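Local coordinates for protein hydrogenase maturation factor (Thermoanaerobacter tengcongensis, PDB 3VTH) that probably transfers the carbamoyl group of carbamoyl phosphate, at the cost of ATP, to the C-terminal cysteine of HypE during [NiFe]-hydrogenase maturation, at residues 597-600 with 601-604; 444-447 with 448-452; 267-270 with 271-274. All coordinates share one frame; numbering follows the deposited sequence.

The three contacts are local, at or near helix ends, and none touches another. In the chain, contact 3 comes first, then contact 2, then contact 1. Contact 3 (267-270 with 271-274) starts helix 270-277 in the YrdC-like part. Contact 2 (444-447 with 448-452) ends helix 433-449 in the first Kae1-like part. Contact 1 (597-600 with 601-604) opens helix 597-607 in the second Kae1-like subdomain and touches the bound AP2. The centres of contact 1 and contact 2 are about 40 Å apart. Those of contact 2 and contact 3 are about 36 Å apart. Those of contact 1 and contact 3 are about 31 Å apart. Contact 1 belongs to a nucleotide site; contacts 2 and 3 are a helix end and start.

Contact 1 of 3, residues 597-600 with 601-604. With AP2 (phosphomethylphosphonic acid adenosyl ester), chain H.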
loop_
_atom_site.group_PDB
_atom_site.type_symbol
_atom_site.label_atom_id
_atom_site.label_comp_id
_atom_site.label_asym_id
_atom_site.label_seq_id
_atom_site.Cartn_x
_atom_site.Cartn_y
_atom_site.Cartn_z
ATOM N N MET A 597 13.434 -15.150 9.938
ATOM C CA MET A 597 12.684 -14.667 11.104
ATOM C C MET A 597 11.239 -15.156 11.061
ATOM O O MET A 597 10.653 -15.501 12.088
ATOM C CB MET A 597 12.763 -13.132 11.214
ATOM C CG MET A 597 12.201 -12.555 12.551
ATOM S SD MET A 597 12.944 -13.281 14.035
ATOM C CE MET A 597 14.691 -12.887 13.795
ATOM N N GLY A 598 10.669 -15.222 9.863
ATOM C CA GLY A 598 9.302 -15.763 9.700
ATOM C C GLY A 598 9.160 -17.210 10.161
ATOM O O GLY A 598 8.212 -17.554 10.884
ATOM N N ARG A 599 10.097 -18.063 9.750
ATOM C CA ARG A 599 10.062 -19.462 10.155
ATOM C C ARG A 599 10.365 -19.606 11.643
ATOM O O ARG A 599 9.810 -20.488 12.306
ATOM C CB ARG A 599 11.029 -20.337 9.323
ATOM C CG ARG A 599 10.773 -20.370 7.785
ATOM C CD ARG A 599 9.426 -20.980 7.336
ATOM N NE ARG A 599 8.300 -20.121 7.702
ATOM C CZ ARG A 599 7.855 -19.089 6.980
ATOM N NH1 ARG A 599 8.414 -18.781 5.810
ATOM N NH2 ARG A 599 6.845 -18.360 7.435
ATOM N N PHE A 600 11.261 -18.760 12.157
ATOM C CA PHE A 600 11.541 -18.730 13.610
ATOM C C PHE A 600 10.232 -18.484 14.376
ATOM O O PHE A 600 9.883 -19.248 15.303
ATOM C CB PHE A 600 12.610 -17.664 13.939
ATOM C CG PHE A 600 13.297 -17.823 15.287
ATOM C CD1 PHE A 600 12.980 -18.856 16.174
ATOM C CD2 PHE A 600 14.248 -16.872 15.687
ATOM C CE1 PHE A 600 13.629 -18.972 17.425
ATOM C CE2 PHE A 600 14.892 -16.975 16.939
ATOM C CZ PHE A 600 14.575 -18.031 17.810
ATOM N N PHE A 601 9.493 -17.449 13.975
ATOM C CA PHE A 601 8.171 -17.187 14.557
ATOM C C PHE A 601 7.237 -18.391 14.437
ATOM O O PHE A 601 6.586 -18.757 15.417
ATOM C CB PHE A 601 7.512 -15.944 13.932
ATOM C CG PHE A 601 7.795 -14.674 14.689
ATOM C CD1 PHE A 601 6.772 -14.028 15.388
ATOM C CD2 PHE A 601 9.080 -14.122 14.702
ATOM C CE1 PHE A 601 7.028 -12.835 16.095
ATOM C CE2 PHE A 601 9.344 -12.930 15.404
ATOM C CZ PHE A 601 8.316 -12.296 16.111
ATOM N N ASP A 602 7.189 -19.019 13.257
ATOM C CA ASP A 602 6.307 -20.194 13.070
ATOM C C ASP A 602 6.704 -21.360 13.983
ATOM O O ASP A 602 5.837 -22.045 14.534
ATOM C CB ASP A 602 6.291 -20.665 11.614
ATOM C CG ASP A 602 5.504 -19.728 10.696
ATOM O OD1 ASP A 602 4.792 -18.828 11.199
ATOM O OD2 ASP A 602 5.625 -19.895 9.463
ATOM N N ALA A 603 8.012 -21.578 14.138
ATOM C CA ALA A 603 8.519 -22.627 15.042
ATOM C C ALA A 603 8.065 -22.408 16.497
ATOM O O ALA A 603 7.633 -23.348 17.191
ATOM C CB ALA A 603 10.056 -22.716 14.957
ATOM N N VAL A 604 8.187 -21.171 16.974
ATOM C CA VAL A 604 7.710 -20.808 18.318
ATOM C C VAL A 604 6.210 -21.029 18.457
ATOM O O VAL A 604 5.758 -21.639 19.436
ATOM C CB VAL A 604 8.041 -19.333 18.677
ATOM C CG1 VAL A 604 7.405 -18.936 20.028
ATOM C CG2 VAL A 604 9.558 -19.122 18.691
HETATM P PB AP2 H . 8.971 -12.999 1.926
HETATM O O1B AP2 H . 9.036 -13.623 3.298
HETATM O O2B AP2 H . 10.095 -12.083 1.554
HETATM O O3B AP2 H . 8.594 -14.005 0.867
HETATM C C3A AP2 H . 7.505 -11.940 2.053
HETATM P PA AP2 H . 7.667 -10.529 3.185
HETATM O O1A AP2 H . 6.401 -9.752 2.852
HETATM O O2A AP2 H . 8.999 -9.818 3.178
HETATM O "O5'" AP2 H . 7.545 -11.178 4.662
HETATM C "C5'" AP2 H . 6.280 -11.700 5.050
HETATM C "C4'" AP2 H . 6.555 -12.549 6.271
HETATM O "O4'" AP2 H . 6.820 -11.704 7.391
HETATM C "C3'" AP2 H . 5.360 -13.386 6.681
HETATM O "O3'" AP2 H . 5.250 -14.553 5.860
HETATM C "C2'" AP2 H . 5.720 -13.675 8.124
HETATM O "O2'" AP2 H . 6.635 -14.776 8.110
HETATM C "C1'" AP2 H . 6.412 -12.385 8.585
HETATM N N9 AP2 H . 5.414 -11.611 9.379
HETATM C C8 AP2 H . 4.249 -11.068 8.946
HETATM N N7 AP2 H . 3.561 -10.477 9.960
HETATM C C5 AP2 H . 4.293 -10.635 11.080
HETATM C C6 AP2 H . 4.155 -10.259 12.510
HETATM N N6 AP2 H . 3.076 -9.567 12.956
HETATM N N1 AP2 H . 5.151 -10.639 13.356
HETATM C C2 AP2 H . 6.247 -11.309 12.937
HETATM N N3 AP2 H . 6.427 -11.693 11.654
HETATM C C4 AP2 H . 5.502 -11.389 10.701
HETATM O O HOH W 1 5.724 -16.546 10.019
#
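R599 bends at chi2 (-64°) and chi3 (69°), and this brings its guanidinium forward, beside D602. The two side chains then lie side by side and point the same way. NE and NH2 of R599 both bind one oxygen, D602 OD2; the NH2 to OD2 distance is 2.8 Å. They approach it from the same face of the carboxylate, above its plane. The other oxygen, D602 OD1, accepts from a water at 2.7 Å. That water also donates to G598 O and is hydrogen-bonded to AP2 O2'. G598 CA lies 3.3 Å from AP2 O2', where a side chain on this residue would clash. An alanine in place of R599 would remove both donors to OD2, and D602 would probably be freer to turn away from the water at the ribose.

Beside this pair, the F601 ring lies against the adenine. AP2 C2 sits over one ring face, toward its rim, 3.6 Å from F601 CE1. M597 SD meets the ring edge in a Met-aromatic contact, 3.9 Å from F601 CE2. F673 and H674 add edge-to-face contacts to F601. The start of helix 597-607 thus meets the nucleotide in two ways: an apolar surface for the base, and a salt-bridged carboxylate that reaches the ribose through water.

Contact 2 of 3, residues 444-447 with 448-452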
loop_
_atom_site.group_PDB
_atom_site.type_symbol
_atom_site.label_atom_id
_atom_site.label_comp_id
_atom_site.label_asym_id
_atom_site.label_seq_id
_atom_site.Cartn_x
_atom_site.Cartn_y
_atom_site.Cartn_z
ATOM N N GLU A 444 1.752 -2.579 -18.858
ATOM C CA GLU A 444 1.524 -1.901 -20.147
ATOM C C GLU A 444 0.822 -0.569 -19.940
ATOM O O GLU A 444 1.169 0.432 -20.565
ATOM C CB GLU A 444 0.739 -2.787 -21.128
ATOM C CG GLU A 444 1.503 -4.043 -21.574
ATOM C CD GLU A 444 2.850 -3.738 -22.220
ATOM O OE1 GLU A 444 3.886 -4.195 -21.690
ATOM O OE2 GLU A 444 2.880 -3.029 -23.252
ATOM N N ARG A 445 -0.134 -0.543 -19.024
ATOM C CA ARG A 445 -0.888 0.678 -18.769
ATOM C C ARG A 445 -0.121 1.806 -18.063
ATOM O O ARG A 445 -0.339 2.995 -18.347
ATOM C CB ARG A 445 -2.184 0.347 -18.048
ATOM C CG ARG A 445 -3.260 0.026 -19.076
ATOM C CD ARG A 445 -4.121 -1.083 -18.635
ATOM N NE ARG A 445 -4.823 -0.747 -17.401
ATOM C CZ ARG A 445 -6.093 -1.062 -17.166
ATOM N NH1 ARG A 445 -6.642 -0.729 -16.018
ATOM N NH2 ARG A 445 -6.807 -1.714 -18.085
ATOM N N TYR A 446 0.763 1.434 -17.149
ATOM C CA TYR A 446 1.638 2.403 -16.488
ATOM C C TYR A 446 2.659 2.960 -17.486
ATOM O O TYR A 446 2.945 4.157 -17.479
ATOM C CB TYR A 446 2.333 1.766 -15.275
ATOM C CG TYR A 446 1.566 1.885 -13.958
ATOM C CD1 TYR A 446 2.088 2.626 -12.893
ATOM C CD2 TYR A 446 0.334 1.245 -13.777
ATOM C CE1 TYR A 446 1.407 2.735 -11.681
ATOM C CE2 TYR A 446 -0.366 1.333 -12.559
ATOM C CZ TYR A 446 0.187 2.077 -11.515
ATOM O OH TYR A 446 -0.485 2.175 -10.318
ATOM N N LYS A 447 3.201 2.097 -18.348
ATOM C CA LYS A 447 4.105 2.558 -19.421
ATOM C C LYS A 447 3.447 3.569 -20.350
ATOM O O LYS A 447 4.069 4.552 -20.745
ATOM C CB LYS A 447 4.652 1.396 -20.255
ATOM C CG LYS A 447 5.649 0.497 -19.492
ATOM C CD LYS A 447 6.336 -0.517 -20.422
ATOM C CE LYS A 447 5.358 -1.474 -21.034
ATOM N NZ LYS A 447 6.052 -2.442 -21.937
ATOM N N LYS A 448 2.197 3.318 -20.707
ATOM C CA LYS A 448 1.447 4.251 -21.537
ATOM C C LYS A 448 1.088 5.514 -20.761
ATOM O O LYS A 448 1.270 6.625 -21.247
ATOM C CB LYS A 448 0.171 3.594 -22.062
ATOM C CG LYS A 448 0.428 2.434 -23.001
ATOM C CD LYS A 448 -0.859 2.011 -23.720
ATOM C CE LYS A 448 -0.758 0.552 -24.170
ATOM N NZ LYS A 448 0.338 0.366 -25.180
ATOM N N LEU A 449 0.570 5.345 -19.551
ATOM C CA LEU A 449 0.089 6.491 -18.788
ATOM C C LEU A 449 1.227 7.484 -18.477
ATOM O O LEU A 449 1.059 8.704 -18.618
ATOM C CB LEU A 449 -0.603 6.032 -17.505
ATOM C CG LEU A 449 -1.328 7.117 -16.695
ATOM C CD1 LEU A 449 -2.304 7.913 -17.568
ATOM C CD2 LEU A 449 -2.043 6.479 -15.534
ATOM N N PHE A 450 2.378 6.950 -18.063
ATOM C CA PHE A 450 3.511 7.791 -17.686
ATOM C C PHE A 450 4.617 7.921 -18.745
ATOM O O PHE A 450 5.671 8.503 -18.469
ATOM C CB PHE A 450 4.065 7.352 -16.322
ATOM C CG PHE A 450 3.035 7.403 -15.235
ATOM C CD1 PHE A 450 2.470 8.626 -14.853
ATOM C CD2 PHE A 450 2.593 6.237 -14.619
ATOM C CE1 PHE A 450 1.498 8.681 -13.852
ATOM C CE2 PHE A 450 1.617 6.285 -13.624
ATOM C CZ PHE A 450 1.070 7.508 -13.241
ATOM N N ARG A 451 4.357 7.401 -19.948
ATOM C CA ARG A 451 5.291 7.486 -21.081
ATOM C C ARG A 451 6.667 6.868 -20.768
ATOM O O ARG A 451 7.705 7.413 -21.142
ATOM C CB ARG A 451 5.433 8.935 -21.564
ATOM C CG ARG A 451 4.237 9.445 -22.387
ATOM C CD ARG A 451 3.062 9.878 -21.524
ATOM N NE ARG A 451 2.097 10.642 -22.316
ATOM C CZ ARG A 451 0.792 10.374 -22.405
ATOM N NH1 ARG A 451 0.262 9.359 -21.718
ATOM N NH2 ARG A 451 0.014 11.137 -23.175
ATOM N N VAL A 452 6.655 5.737 -20.075
ATOM C CA VAL A 452 7.880 5.044 -19.703
ATOM C C VAL A 452 8.210 3.971 -20.746
ATOM O O VAL A 452 7.392 3.096 -21.044
ATOM C CB VAL A 452 7.771 4.373 -18.295
ATOM C CG1 VAL A 452 9.088 3.708 -17.911
ATOM C CG2 VAL A 452 7.329 5.385 -17.220
HETATM O O HOH W 2 2.328 -0.264 -23.038
#
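Helix 433-449 runs out here: K448 N, L449 N and F450 N still bond to the carbonyls four residues back, E444 O, R445 O and Y446 O, before the chain turns. The side chains of Y446 and F450 lie side by side on this last turn. They form an offset edge-to-face pair. The edge of F450 is directed at the face of Y446, with the ring planes at 61°. F450 CE2 comes 3.8 Å from Y446 CD1. F450 CG lies anti to the carbonyl carbon (chi1 -58°), which places the ring alongside Y446. L449 CG sits over the centre of one F450 face. F422 stacks on F450, F413 meets Y446 edge-to-face, and Y446 OH bonds to H425 ND1.

F450 is the first residue to leave helical angles, and R451 is left-handed, with phi and psi both positive. V452 N bonds to K447 O at 2.9 Å, in the carbonyl plane on a lone pair. With the weak bond from R451 N to K448 O, this makes a Schellman motif. The K447 chain packs on V452 O, which is buried with no polar partner in the model; K447 CB is 3.3 Å from V452 O. The chain then runs toward strand 456-460 of the Kae1-like domain.

K447 NZ forms a salt bridge with E444 OE1 at 2.8 Å, on the syn side but 31° out of the carboxylate plane. A water donates to E444 OE2 and E444 O, and accepts from K448 NZ. K448 CG lies 3.2 Å from E444 O. R451 NH1 makes weak bonds to K448 O and L449 O; NH1 also has a salt bridge to D148 and NH2 one to E100.

Contact 3 of 3, residues 267-270 with 271-274; sequences IVSP and EEER
The carboxylate of E272 meets S269 at its outer edge: OE1 uses its anti lone pair, the one away from OE2, to accept from S269 N. The S269 N to E272 OE1 bond is 2.8 Å long and almost straight (176°). OE2 is held by a water, which donates to it and to I267 O at 2.7 Å. The carboxylate is therefore gripped at both oxygens. The guanidinium of R274 has E271 CA in its plane at the edge. The carboxylate of E271 folds back toward S269 and P270, and P270 CD lies 3.5 Å from E271 OE1.

S269 returns the bond. Its OG accepts from E272 N at 3.0 Å. OG sits between the backbone N and the carbonyl carbon (chi1 69°), and this turns it toward the first turn of the helix. Two acidic oxygens also lie near S269 OG: E272 OE1 at 3.2 Å and E271 OE1 at 3.4 Å. Either would be a weak bond at most.

The regular helix bonds begin here too. E273 N binds S269 O and R274 N binds P270 O. A second water donates to V268 O and to E273 OE1. V268 packs its CG1 3.9 Å from E273 CB. The same side chain touches V262 and K263 of helix 259-265 and L286 of strand 283-287, while E271, E272 and R274 touch F373 of strand 370-374.

S269 is the N-cap of the helix. The reciprocal pair, OG to E272 N and OE1 to S269 N, is the classic capping box. Here it starts helix 270-277 at a partly exposed place in the YrdC-like part of the protein, after the loop that follows helix 259-265.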
loop_
_atom_site.group_PDB
_atom_site.type_symbol
_atom_site.label_atom_id
_atom_site.label_comp_id
_atom_site.label_asym_id
_atom_site.label_seq_id
_atom_site.Cartn_x
_atom_site.Cartn_y
_atom_site.Cartn_z
ATOM N N ILE A 267 -8.923 1.450 20.004
ATOM C CA ILE A 267 -8.082 2.544 20.466
ATOM C C ILE A 267 -7.721 3.359 19.230
ATOM O O ILE A 267 -7.296 2.797 18.222
ATOM C CB ILE A 267 -6.800 1.997 21.162
ATOM C CG1 ILE A 267 -7.182 1.271 22.466
ATOM C CG2 ILE A 267 -5.772 3.125 21.395
ATOM C CD1 ILE A 267 -6.045 0.475 23.147
ATOM N N VAL A 268 -7.914 4.672 19.297
ATOM C CA VAL A 268 -7.614 5.556 18.166
ATOM C C VAL A 268 -6.820 6.763 18.667
ATOM O O VAL A 268 -7.377 7.643 19.316
ATOM C CB VAL A 268 -8.910 6.049 17.454
ATOM C CG1 VAL A 268 -8.579 6.859 16.183
ATOM C CG2 VAL A 268 -9.829 4.887 17.109
ATOM N N SER A 269 -5.521 6.782 18.388
ATOM C CA SER A 269 -4.665 7.926 18.721
ATOM C C SER A 269 -4.963 9.123 17.813
ATOM O O SER A 269 -5.608 8.965 16.772
ATOM C CB SER A 269 -3.197 7.531 18.551
ATOM O OG SER A 269 -2.910 7.343 17.167
ATOM N N PRO A 270 -4.466 10.323 18.177
ATOM C CA PRO A 270 -4.669 11.426 17.232
ATOM C C PRO A 270 -4.043 11.186 15.846
ATOM O O PRO A 270 -4.615 11.610 14.848
ATOM C CB PRO A 270 -4.023 12.627 17.941
ATOM C CG PRO A 270 -4.166 12.292 19.414
ATOM C CD PRO A 270 -3.941 10.794 19.478
ATOM N N GLU A 271 -2.889 10.511 15.797
ATOM C CA GLU A 271 -2.217 10.212 14.526
ATOM C C GLU A 271 -3.013 9.169 13.725
ATOM O O GLU A 271 -3.120 9.266 12.512
ATOM C CB GLU A 271 -0.779 9.738 14.771
ATOM C CG GLU A 271 0.126 10.732 15.565
ATOM C CD GLU A 271 0.020 10.597 17.099
ATOM O OE1 GLU A 271 -1.035 10.186 17.636
ATOM O OE2 GLU A 271 1.013 10.921 17.788
ATOM N N GLU A 272 -3.599 8.188 14.409
ATOM C CA GLU A 272 -4.489 7.223 13.746
ATOM C C GLU A 272 -5.777 7.873 13.249
ATOM O O GLU A 272 -6.275 7.553 12.161
ATOM C CB GLU A 272 -4.797 6.046 14.674
ATOM C CG GLU A 272 -3.637 5.052 14.807
ATOM C CD GLU A 272 -3.770 4.142 16.041
ATOM O OE1 GLU A 272 -4.434 4.543 17.014
ATOM O OE2 GLU A 272 -3.205 3.023 16.046
ATOM N N GLU A 273 -6.325 8.788 14.043
ATOM C CA GLU A 273 -7.499 9.536 13.616
ATOM C C GLU A 273 -7.216 10.331 12.339
ATOM O O GLU A 273 -8.059 10.397 11.451
ATOM C CB GLU A 273 -7.973 10.463 14.736
ATOM C CG GLU A 273 -9.181 11.276 14.382
ATOM C CD GLU A 273 -9.881 11.878 15.609
ATOM O OE1 GLU A 273 -9.528 11.538 16.752
ATOM O OE2 GLU A 273 -10.793 12.690 15.413
ATOM N N ARG A 274 -6.030 10.929 12.257
ATOM C CA ARG A 274 -5.617 11.661 11.062
ATOM C C ARG A 274 -5.579 10.757 9.820
ATOM O O ARG A 274 -6.013 11.168 8.738
ATOM C CB ARG A 274 -4.254 12.314 11.305
ATOM C CG ARG A 274 -3.751 13.221 10.194
ATOM C CD ARG A 274 -2.281 13.604 10.472
ATOM N NE ARG A 274 -1.325 12.889 9.612
ATOM C CZ ARG A 274 -0.772 11.692 9.861
ATOM N NH1 ARG A 274 -1.050 10.987 10.967
ATOM N NH2 ARG A 274 0.086 11.192 8.977
HETATM O O HOH W 3 -4.958 1.637 17.718
HETATM O O HOH W 4 -7.989 10.473 18.838
#